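Long-range contacts in L-cysteine S-thiosulfotransferase subunit SoxA (Paracoccus denitrificans, PDB 2C1D), which is the diheme cytochrome subunit of the SoxAX complex, which oxidatively couples thiosulfate to a cysteine of the sulfur carrier SoxYZ: residues 181-185 and 197-201; 164-170 and 243-248; 200-204 and 252-258; 2-7 and 36-41. All coordinates share one frame. Residue numbers count along the deposited sequence, not the author numbering.

Contact 1 of 4, residues 181-185 and 197-201. With HEC (heme c), chain J.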
# COMPACT_ATOMS: atom_id res chain seq x y z
N ALA A 181 6.23 -3.53 4.74
CA ALA A 181 7.57 -3.05 5.04
C ALA A 181 8.56 -3.17 3.90
O ALA A 181 9.40 -2.28 3.73
CB ALA A 181 8.09 -3.74 6.28
N ASN A 182 8.49 -4.23 3.08
CA ASN A 182 9.39 -4.34 1.94
C ASN A 182 9.32 -3.10 1.04
O ASN A 182 10.33 -2.64 0.56
CB ASN A 182 9.08 -5.57 1.06
CG ASN A 182 9.57 -6.86 1.67
OD1 ASN A 182 10.68 -6.93 2.21
ND2 ASN A 182 8.74 -7.86 1.64
N CYS A 183 8.12 -2.61 0.78
CA CYS A 183 7.94 -1.44 -0.07
C CYS A 183 8.04 -0.10 0.68
O CYS A 183 8.82 0.77 0.28
CB CYS A 183 6.61 -1.54 -0.80
SG CYS A 183 6.65 -2.89 -1.98
N HIS A 184 7.28 0.03 1.76
CA HIS A 184 7.12 1.29 2.49
C HIS A 184 8.19 1.59 3.54
O HIS A 184 8.35 2.75 3.93
CB HIS A 184 5.75 1.36 3.11
CG HIS A 184 4.69 1.41 2.07
ND1 HIS A 184 4.73 2.31 1.04
CD2 HIS A 184 3.58 0.66 1.87
CE1 HIS A 184 3.69 2.13 0.25
NE2 HIS A 184 2.99 1.12 0.72
N GLU A 185 8.90 0.56 3.98
CA GLU A 185 9.98 0.76 4.95
C GLU A 185 11.34 0.64 4.24
O GLU A 185 12.14 1.59 4.25
CB GLU A 185 9.81 -0.22 6.12
CG GLU A 185 10.81 -0.06 7.26
CD GLU A 185 10.49 -0.98 8.43
OE1 GLU A 185 11.34 -1.84 8.74
OE2 GLU A 185 9.40 -0.86 9.03
N LEU A 197 7.68 5.73 -3.96
CA LEU A 197 7.24 5.07 -2.77
C LEU A 197 7.31 5.99 -1.55
O LEU A 197 8.36 6.59 -1.26
CB LEU A 197 8.06 3.81 -2.49
CG LEU A 197 7.56 2.55 -3.19
CD1 LEU A 197 8.64 1.47 -3.19
CD2 LEU A 197 6.25 2.04 -2.58
N SER A 198 6.20 6.05 -0.83
CA SER A 198 6.13 6.77 0.46
C SER A 198 6.33 5.81 1.61
O SER A 198 6.68 4.64 1.40
CB SER A 198 4.78 7.49 0.56
OG SER A 198 3.74 6.60 0.82
N GLN A 199 6.14 6.27 2.84
CA GLN A 199 6.19 5.39 3.99
C GLN A 199 4.84 4.70 4.23
O GLN A 199 4.67 4.05 5.25
CB GLN A 199 6.63 6.12 5.25
CG GLN A 199 8.06 6.55 5.21
CD GLN A 199 8.43 7.48 6.35
OE1 GLN A 199 7.54 7.97 7.06
NE2 GLN A 199 9.75 7.70 6.56
N GLY A 200 3.91 4.86 3.30
CA GLY A 200 2.60 4.24 3.38
C GLY A 200 1.87 4.63 4.65
O GLY A 200 1.34 3.76 5.34
N GLN A 201 1.87 5.92 4.94
CA GLN A 201 1.18 6.45 6.10
C GLN A 201 -0.30 6.68 5.78
O GLN A 201 -0.65 6.89 4.61
CB GLN A 201 1.84 7.75 6.59
CG GLN A 201 3.39 7.68 6.85
CD GLN A 201 3.77 7.10 8.20
OE1 GLN A 201 2.93 6.50 8.86
NE2 GLN A 201 5.05 7.28 8.63
FE HEC J . 1.37 0.30 -0.24
CHA HEC J . 0.48 3.42 -1.32
CHB HEC J . -0.24 0.96 2.75
CHC HEC J . 2.09 -2.83 0.81
CHD HEC J . 3.36 -0.15 -2.96
NA HEC J . 0.31 1.92 0.57
C1A HEC J . 0.07 3.11 -0.06
C2A HEC J . -0.66 3.95 0.84
C3A HEC J . -0.86 3.25 1.98
C4A HEC J . -0.24 1.97 1.82
CMA HEC J . -1.61 3.69 3.24
CAA HEC J . -1.14 5.40 0.55
CBA HEC J . -0.16 6.39 1.22
CGA HEC J . -0.61 7.83 1.03
O1A HEC J . 0.10 8.73 1.52
O2A HEC J . -1.67 8.08 0.37
NB HEC J . 1.01 -0.71 1.42
C1B HEC J . 0.28 -0.30 2.53
C2B HEC J . 0.11 -1.42 3.40
C3B HEC J . 0.76 -2.46 2.89
C4B HEC J . 1.30 -2.04 1.62
CMB HEC J . -0.61 -1.36 4.75
CAB HEC J . 0.85 -3.88 3.49
CBB HEC J . -0.40 -4.43 3.63
NC HEC J . 2.54 -1.23 -0.95
C1C HEC J . 2.72 -2.43 -0.34
C2C HEC J . 3.58 -3.25 -1.16
C3C HEC J . 3.95 -2.51 -2.22
C4C HEC J . 3.29 -1.22 -2.08
CMC HEC J . 3.96 -4.70 -0.76
CAC HEC J . 4.87 -2.79 -3.45
CBC HEC J . 4.90 -3.95 -4.14
ND HEC J . 1.83 1.41 -1.84
C1D HEC J . 2.69 1.02 -2.88
C2D HEC J . 2.75 2.07 -3.88
C3D HEC J . 1.85 3.16 -3.37
C4D HEC J . 1.33 2.68 -2.11
CMD HEC J . 3.56 2.08 -5.19
CAD HEC J . 1.57 4.54 -4.02
CBD HEC J . 2.79 5.45 -3.73
CGD HEC J . 2.88 5.85 -2.27
O1D HEC J . 3.56 5.20 -1.45
O2D HEC J . 2.29 6.86 -1.88
O HOH W 1 6.66 2.28 6.51

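Contact 2 of 4, residues 164-170 and 243-248. With ZN (zinc ion), chain K.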
# COMPACT_ATOMS: atom_id res chain seq x y z
N HIS A 164 -0.98 -7.57 16.69
CA HIS A 164 -1.58 -8.37 15.62
C HIS A 164 -1.40 -7.63 14.29
O HIS A 164 -1.10 -8.24 13.28
CB HIS A 164 -3.06 -8.65 15.91
CG HIS A 164 -3.59 -9.88 15.26
ND1 HIS A 164 -3.18 -11.15 15.62
CD2 HIS A 164 -4.50 -10.05 14.27
CE1 HIS A 164 -3.82 -12.04 14.87
NE2 HIS A 164 -4.62 -11.40 14.05
N GLY A 165 -1.56 -6.29 14.30
CA GLY A 165 -1.36 -5.49 13.10
C GLY A 165 0.11 -5.45 12.70
O GLY A 165 0.44 -5.50 11.52
N LYS A 166 1.00 -5.36 13.69
CA LYS A 166 2.42 -5.35 13.41
C LYS A 166 2.81 -6.61 12.64
O LYS A 166 3.54 -6.54 11.65
CB LYS A 166 3.25 -5.24 14.71
CG LYS A 166 4.75 -5.18 14.47
CD LYS A 166 5.56 -5.29 15.79
CE LYS A 166 7.05 -5.57 15.52
NZ LYS A 166 7.81 -5.36 16.79
N GLU A 167 2.33 -7.76 13.09
CA GLU A 167 2.65 -9.03 12.42
C GLU A 167 2.24 -9.00 10.93
O GLU A 167 3.00 -9.42 10.06
CB GLU A 167 2.00 -10.21 13.17
CG GLU A 167 2.60 -11.57 12.84
CD GLU A 167 1.68 -12.74 13.17
OE1 GLU A 167 0.71 -12.58 13.96
OE2 GLU A 167 1.94 -13.84 12.62
N ILE A 168 1.03 -8.51 10.65
CA ILE A 168 0.52 -8.38 9.28
C ILE A 168 1.46 -7.49 8.48
O ILE A 168 1.84 -7.85 7.37
CB ILE A 168 -0.95 -7.82 9.29
CG1 ILE A 168 -1.87 -8.82 9.99
CG2 ILE A 168 -1.47 -7.47 7.87
CD1 ILE A 168 -3.28 -8.32 10.26
N TYR A 169 1.87 -6.35 9.06
CA TYR A 169 2.70 -5.34 8.39
C TYR A 169 4.00 -5.92 7.83
O TYR A 169 4.44 -5.53 6.74
CB TYR A 169 3.05 -4.16 9.33
CG TYR A 169 3.47 -2.92 8.56
CD1 TYR A 169 2.52 -2.07 8.04
CD2 TYR A 169 4.81 -2.63 8.32
CE1 TYR A 169 2.87 -0.96 7.30
CE2 TYR A 169 5.18 -1.50 7.56
CZ TYR A 169 4.19 -0.68 7.04
OH TYR A 169 4.50 0.44 6.30
N TYR A 170 4.57 -6.87 8.58
CA TYR A 170 5.84 -7.49 8.23
C TYR A 170 5.70 -8.89 7.60
O TYR A 170 6.69 -9.51 7.29
CB TYR A 170 6.72 -7.57 9.49
CG TYR A 170 7.19 -6.19 9.89
CD1 TYR A 170 6.48 -5.44 10.81
CD2 TYR A 170 8.32 -5.65 9.31
CE1 TYR A 170 6.92 -4.15 11.16
CE2 TYR A 170 8.74 -4.38 9.63
CZ TYR A 170 8.04 -3.63 10.56
OH TYR A 170 8.49 -2.38 10.87
N ALA A 243 -7.03 -4.20 13.01
CA ALA A 243 -5.74 -4.25 13.68
C ALA A 243 -4.61 -3.60 12.88
O ALA A 243 -3.80 -2.87 13.42
CB ALA A 243 -5.36 -5.69 14.05
N LEU A 244 -4.58 -3.84 11.57
CA LEU A 244 -3.61 -3.22 10.69
C LEU A 244 -3.79 -1.70 10.69
O LEU A 244 -2.82 -0.98 10.71
CB LEU A 244 -3.77 -3.77 9.26
CG LEU A 244 -2.79 -3.31 8.20
CD1 LEU A 244 -1.34 -3.60 8.61
CD2 LEU A 244 -3.12 -3.98 6.84
N GLU A 245 -5.04 -1.23 10.64
CA GLU A 245 -5.29 0.22 10.65
C GLU A 245 -4.78 0.87 11.94
O GLU A 245 -4.25 1.99 11.92
CB GLU A 245 -6.78 0.57 10.40
CG GLU A 245 -7.00 2.08 10.26
CD GLU A 245 -8.38 2.50 9.80
OE1 GLU A 245 -8.87 3.57 10.25
OE2 GLU A 245 -8.98 1.80 8.97
N LEU A 246 -4.92 0.17 13.06
CA LEU A 246 -4.40 0.64 14.35
C LEU A 246 -2.88 0.73 14.32
O LEU A 246 -2.30 1.75 14.72
CB LEU A 246 -4.82 -0.31 15.49
CG LEU A 246 -4.21 -0.11 16.89
CD1 LEU A 246 -4.67 1.22 17.55
CD2 LEU A 246 -4.57 -1.28 17.79
N TYR A 247 -2.26 -0.32 13.81
CA TYR A 247 -0.82 -0.37 13.76
C TYR A 247 -0.26 0.69 12.79
O TYR A 247 0.66 1.43 13.14
CB TYR A 247 -0.33 -1.77 13.39
CG TYR A 247 1.15 -1.79 13.29
CD1 TYR A 247 1.93 -1.75 14.44
CD2 TYR A 247 1.77 -1.80 12.05
CE1 TYR A 247 3.33 -1.73 14.35
CE2 TYR A 247 3.15 -1.77 11.96
CZ TYR A 247 3.92 -1.73 13.11
OH TYR A 247 5.29 -1.68 13.00
N VAL A 248 -0.83 0.79 11.59
CA VAL A 248 -0.31 1.70 10.56
C VAL A 248 -0.57 3.15 10.98
O VAL A 248 0.30 3.99 10.83
CB VAL A 248 -0.89 1.39 9.16
CG1 VAL A 248 -0.38 2.38 8.10
CG2 VAL A 248 -0.49 -0.00 8.73
ZN ZN K . -5.80 -12.42 12.68

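Contact 3 of 4, residues 200-204 and 252-258. With HEC (heme c), chain J.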
# COMPACT_ATOMS: atom_id res chain seq x y z
N GLY A 200 3.91 4.86 3.30
CA GLY A 200 2.60 4.24 3.38
C GLY A 200 1.87 4.63 4.65
O GLY A 200 1.34 3.76 5.34
N GLN A 201 1.87 5.92 4.94
CA GLN A 201 1.18 6.45 6.10
C GLN A 201 -0.30 6.68 5.78
O GLN A 201 -0.65 6.89 4.61
CB GLN A 201 1.84 7.75 6.59
CG GLN A 201 3.39 7.68 6.85
CD GLN A 201 3.77 7.10 8.20
OE1 GLN A 201 2.93 6.50 8.86
NE2 GLN A 201 5.05 7.28 8.63
N ILE A 202 -1.13 6.67 6.81
CA ILE A 202 -2.57 6.90 6.69
C ILE A 202 -3.05 8.14 7.44
O ILE A 202 -4.24 8.34 7.58
CB ILE A 202 -3.43 5.65 7.10
CG1 ILE A 202 -3.27 5.28 8.57
CG2 ILE A 202 -3.06 4.45 6.25
CD1 ILE A 202 -4.24 4.20 9.00
N ASN A 203 -2.12 9.01 7.85
CA ASN A 203 -2.52 10.27 8.49
C ASN A 203 -3.32 11.20 7.57
O ASN A 203 -3.96 12.13 8.06
CB ASN A 203 -1.31 11.04 9.02
CG ASN A 203 -0.49 11.66 7.91
OD1 ASN A 203 -0.34 12.91 7.81
ND2 ASN A 203 0.07 10.82 7.07
N GLY A 204 -3.27 10.94 6.27
CA GLY A 204 -3.96 11.75 5.27
C GLY A 204 -5.32 11.21 4.82
O GLY A 204 -6.00 11.87 4.04
N GLY A 252 2.46 6.83 12.07
CA GLY A 252 2.49 8.26 11.80
C GLY A 252 2.15 9.13 12.99
O GLY A 252 1.83 10.30 12.81
N ASN A 253 2.22 8.59 14.20
CA ASN A 253 2.04 9.39 15.42
C ASN A 253 2.97 10.59 15.41
O ASN A 253 4.20 10.44 15.21
CB ASN A 253 2.32 8.55 16.67
CG ASN A 253 1.11 7.79 17.14
OD1 ASN A 253 -0.01 8.04 16.68
ND2 ASN A 253 1.32 6.88 18.10
N GLY A 254 2.40 11.79 15.56
CA GLY A 254 3.16 13.03 15.52
C GLY A 254 2.89 13.84 14.27
O GLY A 254 2.91 15.07 14.30
N LEU A 255 2.66 13.16 13.15
CA LEU A 255 2.19 13.86 11.95
C LEU A 255 0.79 14.40 12.21
O LEU A 255 0.04 13.86 13.03
CB LEU A 255 2.17 12.91 10.74
CG LEU A 255 3.52 12.38 10.26
CD1 LEU A 255 3.32 11.19 9.36
CD2 LEU A 255 4.32 13.47 9.55
N SER A 256 0.41 15.46 11.50
CA SER A 256 -0.94 15.98 11.60
C SER A 256 -1.95 15.14 10.81
O SER A 256 -1.68 14.59 9.73
CB SER A 256 -1.05 17.44 11.11
OG SER A 256 -0.17 18.32 11.79
N VAL A 257 -3.15 15.12 11.33
CA VAL A 257 -4.29 14.73 10.56
C VAL A 257 -4.41 15.74 9.41
O VAL A 257 -4.58 16.93 9.65
CB VAL A 257 -5.55 14.75 11.42
CG1 VAL A 257 -6.75 14.48 10.58
CG2 VAL A 257 -5.46 13.70 12.52
N GLU A 258 -4.36 15.27 8.17
CA GLU A 258 -4.48 16.16 7.01
C GLU A 258 -5.93 16.58 6.74
O GLU A 258 -6.16 17.62 6.11
CB GLU A 258 -3.82 15.53 5.77
CG GLU A 258 -2.31 15.40 6.00
CD GLU A 258 -1.51 14.79 4.86
OE1 GLU A 258 -1.91 14.85 3.68
OE2 GLU A 258 -0.41 14.28 5.16
FE HEC J . 1.37 0.30 -0.24
CHA HEC J . 0.48 3.42 -1.32
CHB HEC J . -0.24 0.96 2.75
CHC HEC J . 2.09 -2.83 0.81
CHD HEC J . 3.36 -0.15 -2.96
NA HEC J . 0.31 1.92 0.57
C1A HEC J . 0.07 3.11 -0.06
C2A HEC J . -0.66 3.95 0.84
C3A HEC J . -0.86 3.25 1.98
C4A HEC J . -0.24 1.97 1.82
CMA HEC J . -1.61 3.69 3.24
CAA HEC J . -1.14 5.40 0.55
CBA HEC J . -0.16 6.39 1.22
CGA HEC J . -0.61 7.83 1.03
O1A HEC J . 0.10 8.73 1.52
O2A HEC J . -1.67 8.08 0.37
NB HEC J . 1.01 -0.71 1.42
C1B HEC J . 0.28 -0.30 2.53
C2B HEC J . 0.11 -1.42 3.40
C3B HEC J . 0.76 -2.46 2.89
C4B HEC J . 1.30 -2.04 1.62
CMB HEC J . -0.61 -1.36 4.75
CAB HEC J . 0.85 -3.88 3.49
CBB HEC J . -0.40 -4.43 3.63
NC HEC J . 2.54 -1.23 -0.95
C1C HEC J . 2.72 -2.43 -0.34
C2C HEC J . 3.58 -3.25 -1.16
C3C HEC J . 3.95 -2.51 -2.22
C4C HEC J . 3.29 -1.22 -2.08
CMC HEC J . 3.96 -4.70 -0.76
CAC HEC J . 4.87 -2.79 -3.45
CBC HEC J . 4.90 -3.95 -4.14
ND HEC J . 1.83 1.41 -1.84
C1D HEC J . 2.69 1.02 -2.88
C2D HEC J . 2.75 2.07 -3.88
C3D HEC J . 1.85 3.16 -3.37
C4D HEC J . 1.33 2.68 -2.11
CMD HEC J . 3.56 2.08 -5.19
CAD HEC J . 1.57 4.54 -4.02
CBD HEC J . 2.79 5.45 -3.73
CGD HEC J . 2.88 5.85 -2.27
O1D HEC J . 3.56 5.20 -1.45
O2D HEC J . 2.29 6.86 -1.88

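Contact 4 of 4, residues 2-7 and 36-41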
# COMPACT_ATOMS: atom_id res chain seq x y z
N PRO A 2 12.04 12.04 -0.48
CA PRO A 2 11.05 13.06 -0.06
C PRO A 2 11.49 14.52 -0.30
O PRO A 2 12.61 14.90 0.02
CB PRO A 2 10.87 12.78 1.44
CG PRO A 2 12.13 12.09 1.87
CD PRO A 2 12.64 11.34 0.67
N VAL A 3 10.58 15.30 -0.87
CA VAL A 3 10.86 16.69 -1.24
C VAL A 3 10.98 17.59 0.00
O VAL A 3 10.34 17.35 1.03
CB VAL A 3 9.77 17.22 -2.22
CG1 VAL A 3 8.45 17.56 -1.48
CG2 VAL A 3 10.28 18.43 -3.00
N GLU A 4 11.83 18.60 -0.08
CA GLU A 4 11.84 19.68 0.89
C GLU A 4 10.67 20.60 0.52
O GLU A 4 10.68 21.21 -0.56
CB GLU A 4 13.19 20.41 0.84
CG GLU A 4 13.35 21.58 1.82
CD GLU A 4 13.94 21.17 3.16
OE1 GLU A 4 15.16 21.41 3.38
OE2 GLU A 4 13.17 20.64 4.01
N ASP A 5 9.64 20.64 1.38
CA ASP A 5 8.47 21.53 1.20
C ASP A 5 7.70 21.65 2.53
O ASP A 5 7.97 20.92 3.48
CB ASP A 5 7.55 21.02 0.08
CG ASP A 5 6.72 22.12 -0.59
OD1 ASP A 5 6.55 23.23 -0.04
OD2 ASP A 5 6.15 21.94 -1.68
N GLY A 6 6.79 22.61 2.62
CA GLY A 6 5.93 22.77 3.78
C GLY A 6 4.48 22.94 3.36
O GLY A 6 4.21 23.50 2.30
N LEU A 7 3.57 22.45 4.19
CA LEU A 7 2.14 22.46 3.88
C LEU A 7 1.35 23.29 4.90
O LEU A 7 1.26 22.95 6.08
CB LEU A 7 1.59 21.02 3.79
CG LEU A 7 0.08 20.86 3.57
CD1 LEU A 7 -0.43 21.70 2.38
CD2 LEU A 7 -0.27 19.38 3.36
N TYR A 36 7.26 10.89 7.45
CA TYR A 36 6.79 11.84 6.46
C TYR A 36 5.38 11.47 6.03
O TYR A 36 5.06 10.29 5.86
CB TYR A 36 7.64 11.78 5.17
CG TYR A 36 9.10 12.19 5.31
CD1 TYR A 36 10.08 11.24 5.56
CD2 TYR A 36 9.50 13.51 5.14
CE1 TYR A 36 11.45 11.61 5.69
CE2 TYR A 36 10.86 13.89 5.26
CZ TYR A 36 11.82 12.93 5.54
OH TYR A 36 13.14 13.30 5.65
N SER A 37 4.57 12.48 5.80
CA SER A 37 3.34 12.29 5.05
C SER A 37 3.69 11.89 3.62
O SER A 37 4.72 12.30 3.09
CB SER A 37 2.59 13.62 5.00
OG SER A 37 1.59 13.62 4.01
N GLY A 38 2.80 11.10 3.02
CA GLY A 38 2.82 10.81 1.60
C GLY A 38 2.79 12.01 0.67
O GLY A 38 3.22 11.91 -0.47
N TRP A 39 2.30 13.15 1.16
CA TRP A 39 2.35 14.41 0.43
C TRP A 39 3.77 14.76 -0.06
O TRP A 39 3.94 15.26 -1.18
CB TRP A 39 1.83 15.52 1.34
CG TRP A 39 1.68 16.87 0.75
CD1 TRP A 39 0.62 17.35 0.03
CD2 TRP A 39 2.59 17.96 0.90
NE1 TRP A 39 0.83 18.68 -0.29
CE2 TRP A 39 2.03 19.07 0.24
CE3 TRP A 39 3.82 18.11 1.53
CZ2 TRP A 39 2.68 20.32 0.16
CZ3 TRP A 39 4.46 19.37 1.47
CH2 TRP A 39 3.88 20.45 0.79
N HIS A 40 4.76 14.47 0.77
CA HIS A 40 6.15 14.76 0.45
C HIS A 40 6.67 14.00 -0.76
O HIS A 40 7.66 14.41 -1.34
CB HIS A 40 7.08 14.49 1.65
CG HIS A 40 7.21 15.66 2.57
ND1 HIS A 40 8.01 16.74 2.27
CD2 HIS A 40 6.60 15.94 3.74
CE1 HIS A 40 7.90 17.64 3.23
NE2 HIS A 40 7.05 17.19 4.13
N PHE A 41 6.05 12.89 -1.12
CA PHE A 41 6.50 12.06 -2.24
C PHE A 41 5.71 12.31 -3.52
O PHE A 41 5.90 11.63 -4.53
CB PHE A 41 6.39 10.59 -1.84
CG PHE A 41 7.18 10.25 -0.62
CD1 PHE A 41 6.66 10.44 0.64
CD2 PHE A 41 8.47 9.72 -0.73
CE1 PHE A 41 7.40 10.14 1.76
CE2 PHE A 41 9.20 9.40 0.39
CZ PHE A 41 8.68 9.62 1.63

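Contact 1 of 4, residues 181-185 and 197-201
This is the proximal side of a cytochrome c haem site: the end of the short helix 180-184, carrying the C-x-x-C-H haem-binding motif, meets the loop 197-201. H184, which loses the most surface here (97 Å²), holds the haem iron through NE2 at 2.0 Å. Its chi1 of -66° (m) and chi2 of -50° bring the opposite nitrogen to the loop, where H184 ND1 donates to S198 O (3.1 Å, 157° at the hydrogen), fixing the plane of the imidazole. G200 CA lies over one ring face, 3.7 Å from the centroid and 12° off the normal; a CB there would come within 2.6 Å of H184 CD2, so glycine is required. L197, in the m,t rotamer, sends CD2 to 4.0 Å from C183 CB and CD1 to 3.5 Å from C183 O. S198, with chi1 in p, closes an ST turn by accepting from G200 N at OG (3.0 Å). The same S198 OG donates to haem O1D at 2.7 Å, beside S198 N at 2.8 Å from O1D.

Contact 2 of 4, residues 164-170 and 243-248
Two helices of the second cytochrome c domain, 159-170 and 239-251, cross almost at right angles here, as the N- and C-terminal helices do in the cytochrome c fold. The local axes approach to 7.5 Å with a signed crossing angle of -86°. Y247 gives up the most surface, 98 Å², and is a knob in a hole lined by G165, K166, Y169 and Y170. One face of its ring is covered by the K166 backbone: K166 CA lies 3.6 Å from the Y247 centroid, only 4° off the normal, a CH-pi contact. Y169 CB reaches Y247 CE2 at 3.6 Å, while the two rings meet obliquely, planes at 58°.

L244 buries 61 Å² and extends CD1 to 3.9 Å from I168 CG2 and 4.2 Å from Y169 CD1. Y169 buries 54 Å² and adds a contact from its CD1 to V248 CG2 at 3.7 Å; beyond this interface it packs on C180 and H184 of the haem-binding helix.

G165 makes the close crossing possible. Its CA is 4.0 Å from L244 CA, and a CB would fall 2.3 Å from A243 O. At the margin, H164 and D240 of the second helix both bind zinc, so the metal ties the helices together; H164 NE2 sits 2.1 Å from ZN.

Contact 3 of 4, residues 200-204 and 252-258
A loop-against-loop contact, fully buried, joins the haem-lining segment 200-204 to the segment 252-258 that follows helix 239-251 in the second cytochrome c domain. Neither segment forms regular helix or strand, and 324 Å² is buried between them. A backbone hydrogen bond crosses between them: E258 N donates to N203 O at 3.2 Å with a nearly linear 171° at the hydrogen.

N203 contributes the largest share, 104 Å², its side chain directed into the concave side of 252-258. Its CA is 5.2 Å from V257 CA. Next to it, G204 CA packs on E258 CB at 3.8 Å, and at the far end Q201 CD meets L255 CD1 at 4.3 Å. The shape of 252-258 comes from a type II turn over G252 to L255, closed by L255 N to G252 O at 3.0 Å; G254, with phi 109°, occupies the position where a side chain would jam against the preceding carbonyl.

On the haem side, I202 CG2 touches haem CMA at 3.4 Å and Q201 O lies 3.5 Å from haem CBA, so the contact backs one edge of the porphyrin. I202 also packs on E245, V248 and A249 of helix 239-251. L255 leans on I35 of strand 35-36, while S256 OG accepts from V19 N of strand 16-22, and E258 is hydrogen-bonded to S37 OG through OE2 and salt-bridged to R263 of strand 261-263 through OE1.

Contact 4 of 4, residues 2-7 and 36-41
The N-terminal segment 2-7 wraps in an extended arc round the single turn of 3-10 helix at 38-41, and 471 Å² is buried between them. At one end of the arc, P2 is the bump and two aromatic rings form the hollow. P2 CG sits over the face of Y36, 4.0 Å from the ring centroid, and P2 CB over the face of F41, 4.2 Å from its centroid; both are CH-pi contacts, and P2 loses 89 Å².

The other end reverses the roles. The indole of W39, burying 99 Å², projects into the curve made by D5, G6 and L7: W39 CH2 comes to 3.6 Å from D5 CG, 3.4 Å from G6 O and 3.8 Å from L7 CB. L7 CD2 covers the five-membered ring, 3.8 Å from its centroid and 6° off the normal. Between these ends the H40 ring is set edge-on to the arc, H40 CE1 lying 3.3 Å from D5 O.

H40 supplies both hydrogen bonds between the segments, as V3 N donates to H40 O (3.1 Å, 172°) and H40 ND1 donates to V3 O (2.7 Å, 138°). Beyond the contact, H40 NE2 is hydrogen-bonded to T20, and D5 forms salt bridges with R47 and R51. Aromatic faces thus hold the two ends, while one residue's backbone and imidazole fix the middle, and ND1 must carry a proton to make its bond.

Along the chain contact 4 comes first, joining the N-terminal arm to the segment after strand 35-36; the other three lie in the second cytochrome c domain. There the helix crossing of contact 2 spans the sequence that holds contact 1, while contacts 2 and 3 alternate their segments. Contacts 1 and 3 share G200 and Q201, have centres about 13 Å apart and touch the same haem. The centres of contacts 1 and 2 are also about 13 Å apart, and the two meet through Y169 against H184. Centre to centre, contact 4 lies about 12 Å from contact 3 and 14 Å from contact 1, touching both, but 24 Å from contact 2. The N-terminal region thus packs on the haem-lining loop from a side remote from the helix crossing, joining it to the domain bearing the active-site haem.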